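Local coordinates for protein protease Do-like 8, chloroplastic (Arabidopsis thaliana, PDB 4IC6) that probably acts as a serine endopeptidase of the HtrA (Deg) family in the chloroplast thylakoid, at residues K37-V42 and F165-T170; R123-A128 and S238-K243. The protein carries 1 engineered substitution. All blocks are in the same frame, centred on the assembly; numbering follows the deposited sequence.

Contact 1. Residues K37-V42 and F165-T170; sequences KNTYSV and FDHTLT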
ATOM      1  N   LYS A  37      35.947 -14.902 -14.776  1.00 41.85           N
ATOM      2  CA  LYS A  37      36.438 -16.231 -14.438  1.00 44.22           C
ATOM      3  C   LYS A  37      35.320 -17.102 -13.860  1.00 44.73           C
ATOM      4  O   LYS A  37      35.225 -18.297 -14.162  1.00 47.25           O
ATOM      5  CB  LYS A  37      37.593 -16.107 -13.442  1.00 50.46           C
ATOM      6  CG  LYS A  37      38.128 -17.415 -12.922  1.00 58.30           C
ATOM      7  CD  LYS A  37      39.392 -17.186 -12.096  1.00 62.83           C
ATOM      8  CE  LYS A  37      39.936 -18.496 -11.543  1.00 66.08           C
ATOM      9  NZ  LYS A  37      38.904 -19.204 -10.737  1.00 66.94           N
ATOM     10  N   ASN A  38      34.454 -16.503 -13.046  1.00 41.63           N
ATOM     11  CA  ASN A  38      33.424 -17.280 -12.347  1.00 38.86           C
ATOM     12  C   ASN A  38      32.068 -17.413 -13.045  1.00 37.78           C
ATOM     13  O   ASN A  38      31.214 -18.193 -12.615  1.00 38.98           O
ATOM     14  CB  ASN A  38      33.270 -16.793 -10.904  1.00 36.76           C
ATOM     15  CG  ASN A  38      34.434 -17.224 -10.037  1.00 41.27           C
ATOM     16  OD1 ASN A  38      34.483 -18.365  -9.572  1.00 46.62           O
ATOM     17  ND2 ASN A  38      35.401 -16.331  -9.853  1.00 36.29           N
ATOM     18  N   THR A  39      31.869 -16.663 -14.126  1.00 38.47           N
ATOM     19  CA  THR A  39      30.648 -16.815 -14.907  1.00 40.21           C
ATOM     20  C   THR A  39      30.386 -18.290 -15.209  1.00 40.84           C
ATOM     21  O   THR A  39      29.255 -18.764 -15.090  1.00 41.16           O
ATOM     22  CB  THR A  39      30.700 -16.019 -16.223  1.00 41.87           C
ATOM     23  OG1 THR A  39      31.942 -16.282 -16.876  1.00 39.38           O
ATOM     24  CG2 THR A  39      30.586 -14.520 -15.953  1.00 43.47           C
ATOM     25  N   TYR A  40      31.433 -19.025 -15.579  1.00 41.52           N
ATOM     26  CA  TYR A  40      31.263 -20.427 -16.012  1.00 43.01           C
ATOM     27  C   TYR A  40      30.679 -21.357 -14.962  1.00 41.26           C
ATOM     28  O   TYR A  40      30.023 -22.345 -15.296  1.00 40.52           O
ATOM     29  CB  TYR A  40      32.587 -20.999 -16.521  1.00 43.85           C
ATOM     30  CG  TYR A  40      33.148 -20.143 -17.609  1.00 47.06           C
ATOM     31  CD1 TYR A  40      34.001 -19.096 -17.313  1.00 47.26           C
ATOM     32  CD2 TYR A  40      32.785 -20.346 -18.929  1.00 47.03           C
ATOM     33  CE1 TYR A  40      34.496 -18.285 -18.305  1.00 50.98           C
ATOM     34  CE2 TYR A  40      33.274 -19.540 -19.928  1.00 49.91           C
ATOM     35  CZ  TYR A  40      34.134 -18.514 -19.611  1.00 52.53           C
ATOM     36  OH  TYR A  40      34.632 -17.704 -20.601  1.00 56.35           O
ATOM     37  N   SER A  41      30.929 -21.044 -13.696  1.00 40.52           N
ATOM     38  CA  SER A  41      30.486 -21.885 -12.594  1.00 38.72           C
ATOM     39  C   SER A  41      29.077 -21.534 -12.137  1.00 40.76           C
ATOM     40  O   SER A  41      28.487 -22.220 -11.297  1.00 37.95           O
ATOM     41  CB  SER A  41      31.428 -21.725 -11.405  1.00 38.09           C
ATOM     42  OG  SER A  41      32.768 -21.980 -11.768  1.00 42.26           O
ATOM     43  N   VAL A  42      28.557 -20.430 -12.654  1.00 43.19           N
ATOM     44  CA  VAL A  42      27.251 -19.945 -12.236  1.00 38.79           C
ATOM     45  C   VAL A  42      26.229 -20.271 -13.325  1.00 37.20           C
ATOM     46  O   VAL A  42      26.251 -19.690 -14.421  1.00 34.26           O
ATOM     47  CB  VAL A  42      27.281 -18.447 -11.927  1.00 37.32           C
ATOM     48  CG1 VAL A  42      25.929 -18.010 -11.384  1.00 38.30           C
ATOM     49  CG2 VAL A  42      28.370 -18.137 -10.897  1.00 37.17           C
ATOM     50  N   PHE A 165      21.044 -16.155 -20.313  1.00 42.83           N
ATOM     51  CA  PHE A 165      21.650 -15.512 -21.475  1.00 44.91           C
ATOM     52  C   PHE A 165      22.794 -14.555 -21.118  1.00 42.01           C
ATOM     53  O   PHE A 165      23.504 -14.076 -21.992  1.00 41.49           O
ATOM     54  CB  PHE A 165      20.592 -14.832 -22.352  1.00 50.19           C
ATOM     55  CG  PHE A 165      19.937 -13.651 -21.705  1.00 50.75           C
ATOM     56  CD1 PHE A 165      20.525 -12.396 -21.759  1.00 53.40           C
ATOM     57  CD2 PHE A 165      18.728 -13.790 -21.044  1.00 52.34           C
ATOM     58  CE1 PHE A 165      19.921 -11.301 -21.159  1.00 52.57           C
ATOM     59  CE2 PHE A 165      18.116 -12.697 -20.446  1.00 48.62           C
ATOM     60  CZ  PHE A 165      18.715 -11.452 -20.508  1.00 51.26           C
ATOM     61  N   ASP A 166      22.983 -14.281 -19.832  1.00 37.04           N
ATOM     62  CA  ASP A 166      24.125 -13.478 -19.414  1.00 38.43           C
ATOM     63  C   ASP A 166      24.387 -13.686 -17.928  1.00 40.58           C
ATOM     64  O   ASP A 166      23.860 -14.625 -17.332  1.00 42.19           O
ATOM     65  CB  ASP A 166      23.872 -11.999 -19.694  1.00 43.05           C
ATOM     66  CG  ASP A 166      22.780 -11.419 -18.814  1.00 42.77           C
ATOM     67  OD1 ASP A 166      22.311 -12.135 -17.893  1.00 37.25           O
ATOM     68  OD2 ASP A 166      22.399 -10.240 -19.033  1.00 40.84           O
ATOM     69  N   HIS A 167      25.187 -12.806 -17.326  1.00 37.19           N
ATOM     70  CA  HIS A 167      25.419 -12.865 -15.886  1.00 36.15           C
ATOM     71  C   HIS A 167      25.303 -11.488 -15.246  1.00 35.90           C
ATOM     72  O   HIS A 167      25.441 -10.463 -15.925  1.00 35.55           O
ATOM     73  CB  HIS A 167      26.786 -13.489 -15.575  1.00 36.38           C
ATOM     74  CG  HIS A 167      26.833 -14.971 -15.780  1.00 41.63           C
ATOM     75  ND1 HIS A 167      26.844 -15.552 -17.034  1.00 44.57           N
ATOM     76  CD2 HIS A 167      26.854 -15.991 -14.892  1.00 38.20           C
ATOM     77  CE1 HIS A 167      26.877 -16.866 -16.906  1.00 43.37           C
ATOM     78  NE2 HIS A 167      26.885 -17.159 -15.619  1.00 41.15           N
ATOM     79  N   THR A 168      25.063 -11.476 -13.938  1.00 33.00           N
ATOM     80  CA  THR A 168      24.899 -10.236 -13.180  1.00 31.46           C
ATOM     81  C   THR A 168      25.912 -10.183 -12.070  1.00 29.44           C
ATOM     82  O   THR A 168      26.381 -11.216 -11.616  1.00 28.24           O
ATOM     83  CB  THR A 168      23.512 -10.160 -12.513  1.00 29.76           C
ATOM     84  OG1 THR A 168      23.376 -11.241 -11.581  1.00 31.04           O
ATOM     85  CG2 THR A 168      22.408 -10.289 -13.550  1.00 34.52           C
ATOM     86  N   LEU A 169      26.218  -8.983 -11.591  1.00 27.21           N
ATOM     87  CA  LEU A 169      27.129  -8.869 -10.455  1.00 29.24           C
ATOM     88  C   LEU A 169      26.649  -7.768  -9.543  1.00 30.98           C
ATOM     89  O   LEU A 169      26.198  -6.725 -10.014  1.00 31.11           O
ATOM     90  CB  LEU A 169      28.518  -8.488 -10.949  1.00 30.23           C
ATOM     91  CG  LEU A 169      29.555  -8.136  -9.880  1.00 30.58           C
ATOM     92  CD1 LEU A 169      29.855  -9.372  -9.061  1.00 30.73           C
ATOM     93  CD2 LEU A 169      30.816  -7.622 -10.544  1.00 26.95           C
ATOM     94  N   THR A 170      26.759  -7.998  -8.242  1.00 31.04           N
ATOM     95  CA  THR A 170      26.676  -6.912  -7.274  1.00 32.18           C
ATOM     96  C   THR A 170      27.848  -7.043  -6.320  1.00 30.73           C
ATOM     97  O   THR A 170      28.406  -8.127  -6.164  1.00 27.59           O
ATOM     98  CB  THR A 170      25.323  -6.885  -6.507  1.00 28.31           C
ATOM     99  OG1 THR A 170      25.200  -8.052  -5.681  1.00 25.88           O
ATOM    100  CG2 THR A 170      24.153  -6.823  -7.485  1.00 27.18           C
TER
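The carbonyl oxygen of Val-42 is gripped by two donors, His-167 NE2 at 2.9 Å and, from beyond the two segments, Asn-161 ND2. This joins the two beta-barrels of the chymotrypsin-like protease fold: Val-42 opens the first strand of one, while His-167 stands just ahead of strand 168-176 of the other. The NE2 bond is fairly straight, 158° at the hydrogen, and Val-42 O sits at the ring edge, 14° out of the plane. With CG beside its own backbone N (chi1 -74°), the imidazole reaches across to the type I turn Thr-39 to Val-42. There Thr-39 CB lies over the middle of one ring face, 3.9 Å from the centroid of His-167, a CH-pi contact. Thr-39 OG1 bonds instead to the carbonyl of Glu-36, one helical turn back. A leucine in place of His-167 would probably leave Val-42 O short of one donor and Thr-39 CB without an aromatic face to rest on. Phe-35 and Leu-105 also touch the ring, adding to its burial. Thr-39 O accepts the turn-closing bond from Val-42 N at 3.0 Å and also lies 2.9 Å from His-167 NE2.

Contact 2. Residues R123-A128 and S238-K243; sequences RAKDLA and SSTVLK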
ATOM      1  N   ARG A 123      14.660 -28.122   2.947  1.00 41.70           N
ATOM      2  CA  ARG A 123      13.933 -26.876   3.145  1.00 42.31           C
ATOM      3  C   ARG A 123      14.513 -26.027   4.285  1.00 40.29           C
ATOM      4  O   ARG A 123      14.625 -24.804   4.165  1.00 37.54           O
ATOM      5  CB  ARG A 123      12.451 -27.171   3.374  1.00 44.82           C
ATOM      6  CG  ARG A 123      11.627 -25.932   3.616  1.00 44.72           C
ATOM      7  CD  ARG A 123      10.132 -26.138   3.393  1.00 52.33           C
ATOM      8  NE  ARG A 123       9.601 -24.920   2.784  1.00 59.91           N
ATOM      9  CZ  ARG A 123       8.581 -24.860   1.936  1.00 63.39           C
ATOM     10  NH1 ARG A 123       7.925 -25.965   1.590  1.00 66.73           N
ATOM     11  NH2 ARG A 123       8.223 -23.683   1.438  1.00 57.54           N
ATOM     12  N   ALA A 124      14.901 -26.682   5.373  1.00 41.65           N
ATOM     13  CA  ALA A 124      15.423 -25.988   6.553  1.00 41.11           C
ATOM     14  C   ALA A 124      16.617 -25.087   6.235  1.00 36.74           C
ATOM     15  O   ALA A 124      16.729 -23.997   6.780  1.00 37.89           O
ATOM     16  CB  ALA A 124      15.778 -26.996   7.643  1.00 45.14           C
ATOM     17  N   LYS A 125      17.517 -25.534   5.362  1.00 34.78           N
ATOM     18  CA  LYS A 125      18.656 -24.705   4.960  1.00 34.47           C
ATOM     19  C   LYS A 125      18.489 -24.058   3.579  1.00 34.06           C
ATOM     20  O   LYS A 125      19.431 -23.455   3.063  1.00 34.72           O
ATOM     21  CB  LYS A 125      19.968 -25.501   5.027  1.00 32.63           C
ATOM     22  CG  LYS A 125      20.320 -26.023   6.423  1.00 35.05           C
ATOM     23  CD  LYS A 125      20.498 -24.844   7.405  1.00 35.00           C
ATOM     24  CE  LYS A 125      21.167 -25.276   8.709  1.00 37.98           C
ATOM     25  NZ  LYS A 125      21.495 -24.093   9.582  1.00 39.81           N
ATOM     26  N   ASP A 126      17.290 -24.170   3.007  1.00 32.79           N
ATOM     27  CA  ASP A 126      16.990 -23.615   1.680  1.00 33.20           C
ATOM     28  C   ASP A 126      18.051 -24.001   0.659  1.00 31.40           C
ATOM     29  O   ASP A 126      18.635 -23.137  -0.001  1.00 33.03           O
ATOM     30  CB  ASP A 126      16.874 -22.078   1.722  1.00 35.41           C
ATOM     31  CG  ASP A 126      16.183 -21.512   0.487  1.00 38.64           C
ATOM     32  OD1 ASP A 126      15.886 -22.297  -0.451  1.00 38.01           O
ATOM     33  OD2 ASP A 126      15.949 -20.284   0.449  1.00 36.24           O
ATOM     34  N   LEU A 127      18.304 -25.301   0.533  1.00 35.72           N
ATOM     35  CA  LEU A 127      19.257 -25.791  -0.452  1.00 32.99           C
ATOM     36  C   LEU A 127      18.684 -26.954  -1.228  1.00 36.91           C
ATOM     37  O   LEU A 127      17.942 -27.774  -0.681  1.00 34.94           O
ATOM     38  CB  LEU A 127      20.564 -26.219   0.215  1.00 32.23           C
ATOM     39  CG  LEU A 127      21.326 -25.060   0.852  1.00 34.27           C
ATOM     40  CD1 LEU A 127      22.408 -25.593   1.788  1.00 32.43           C
ATOM     41  CD2 LEU A 127      21.913 -24.175  -0.248  1.00 33.56           C
ATOM     42  N   ALA A 128      19.030 -27.012  -2.508  1.00 40.04           N
ATOM     43  CA  ALA A 128      18.606 -28.112  -3.379  1.00 40.39           C
ATOM     44  C   ALA A 128      19.783 -28.500  -4.242  1.00 39.36           C
ATOM     45  O   ALA A 128      20.637 -27.667  -4.547  1.00 35.82           O
ATOM     46  CB  ALA A 128      17.433 -27.691  -4.250  1.00 34.33           C
ATOM     47  N   SER A 238      29.026 -21.035   3.346  1.00 31.32           N
ATOM     48  CA  SER A 238      29.611 -22.203   2.705  1.00 35.08           C
ATOM     49  C   SER A 238      29.821 -23.353   3.700  1.00 35.40           C
ATOM     50  O   SER A 238      29.797 -24.520   3.315  1.00 31.57           O
ATOM     51  CB  SER A 238      30.928 -21.837   2.025  1.00 34.41           C
ATOM     52  OG  SER A 238      31.834 -21.271   2.954  1.00 37.20           O
ATOM     53  N   SER A 239      30.018 -23.032   4.974  1.00 35.08           N
ATOM     54  CA  SER A 239      30.188 -24.076   5.982  1.00 40.53           C
ATOM     55  C   SER A 239      28.930 -24.924   6.053  1.00 38.69           C
ATOM     56  O   SER A 239      28.998 -26.135   6.222  1.00 38.54           O
ATOM     57  CB  SER A 239      30.493 -23.492   7.358  1.00 41.08           C
ATOM     58  OG  SER A 239      29.412 -22.696   7.814  1.00 45.23           O
ATOM     59  N   THR A 240      27.777 -24.280   5.919  1.00 39.10           N
ATOM     60  CA  THR A 240      26.521 -25.015   5.876  1.00 39.23           C
ATOM     61  C   THR A 240      26.398 -25.796   4.569  1.00 36.05           C
ATOM     62  O   THR A 240      26.110 -26.998   4.580  1.00 33.32           O
ATOM     63  CB  THR A 240      25.322 -24.074   6.064  1.00 37.44           C
ATOM     64  OG1 THR A 240      25.384 -23.519   7.379  1.00 35.54           O
ATOM     65  CG2 THR A 240      24.030 -24.840   5.943  1.00 35.22           C
ATOM     66  N   VAL A 241      26.639 -25.119   3.451  1.00 31.31           N
ATOM     67  CA  VAL A 241      26.569 -25.770   2.142  1.00 35.95           C
ATOM     68  C   VAL A 241      27.483 -26.997   2.086  1.00 38.48           C
ATOM     69  O   VAL A 241      27.114 -28.044   1.560  1.00 39.19           O
ATOM     70  CB  VAL A 241      26.959 -24.783   1.015  1.00 32.88           C
ATOM     71  CG1 VAL A 241      26.867 -25.453  -0.355  1.00 35.72           C
ATOM     72  CG2 VAL A 241      26.080 -23.536   1.079  1.00 29.43           C
ATOM     73  N   LEU A 242      28.675 -26.863   2.650  1.00 39.54           N
ATOM     74  CA  LEU A 242      29.639 -27.957   2.678  1.00 41.18           C
ATOM     75  C   LEU A 242      29.115 -29.146   3.467  1.00 44.49           C
ATOM     76  O   LEU A 242      29.469 -30.296   3.201  1.00 47.78           O
ATOM     77  CB  LEU A 242      30.951 -27.482   3.294  1.00 42.14           C
ATOM     78  CG  LEU A 242      31.921 -26.829   2.320  1.00 42.51           C
ATOM     79  CD1 LEU A 242      33.088 -26.223   3.081  1.00 45.87           C
ATOM     80  CD2 LEU A 242      32.401 -27.886   1.328  1.00 44.91           C
ATOM     81  N   LYS A 243      28.254 -28.870   4.435  1.00 44.02           N
ATOM     82  CA  LYS A 243      27.739 -29.929   5.294  1.00 47.70           C
ATOM     83  C   LYS A 243      26.504 -30.569   4.681  1.00 43.66           C
ATOM     84  O   LYS A 243      26.341 -31.784   4.724  1.00 46.53           O
ATOM     85  CB  LYS A 243      27.423 -29.363   6.685  1.00 50.83           C
ATOM     86  CG  LYS A 243      26.415 -30.162   7.508  1.00 60.06           C
ATOM     87  CD  LYS A 243      27.063 -31.316   8.271  1.00 67.47           C
ATOM     88  CE  LYS A 243      26.063 -31.998   9.211  1.00 67.92           C
ATOM     89  NZ  LYS A 243      26.707 -33.069  10.024  1.00 69.19           N
TER
HETATM   90  O   HOH W   1      23.063 -22.174   8.282  1.00 39.23           O
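No aromatic ring or other flat side chain joins in where Lys-125 and Leu-127 meet Thr-240 and Val-241; the contact has methyls and methylenes in place of faces and edges. The nearest planar group in sequence is the carboxylate of Asp-126, a predicted charge-relay residue, which turns to the other side: OD1 accepts from His-83 N and OD2 pairs with Ser-183 OG. The chain between is a type I turn from Arg-123 to Asp-126 that runs into a G1 beta bulge, Asp-126 and Leu-127 both facing Asp-122. It lies against the first turns of helix 238-251, which follows the last strand of the second barrel in this chymotrypsin-like fold. A bend at chi2 (-61°) swings the Lys-125 chain across Thr-240 at about a right angle, so that CD rests 3.8 Å from Thr-240 CG2. That methyl stands anti to the Thr-240 backbone N, while OG1 points to a water. The water is 2.8 Å from Thr-240 OG1 and accepts from Lys-125 NZ, also at 2.8 Å. Deeper in, Leu-127 CD1 lies 4.2 Å from Val-241 CA and 4.3 Å from Val-241 CG2, with Ile-236 packed on Leu-127. With no direct hydrogen bond between them, the segments probably rely on apolar touches through both pairs, while the water gives the Lys-125 ammonium a polar link to Thr-240 as its methylenes rest on CG2.

In the fold
Contact 1 joins the two barrels of the protease domain directly; contact 2 sets the first barrel against the helix that follows the second. Their centres are 21 Å apart, and their nearest atoms stay about 12 Å from each other. Along the chain they interlock: segment 123-128 falls between the halves of contact 1, and segment 165-170 between those of contact 2. The predicted charge-relay residues relate to both. Contact 2 includes Asp-126, and its Leu-127 side chain is about 10 Å from that of His-83 and 11 Å from that of the engineered Ala-204. In contact 1, the side chain of Val-42 is about 10 Å from that of Ala-204. Contact 1 also adjoins a second subunit, whose Arg-179 forms a salt bridge with Asp-166.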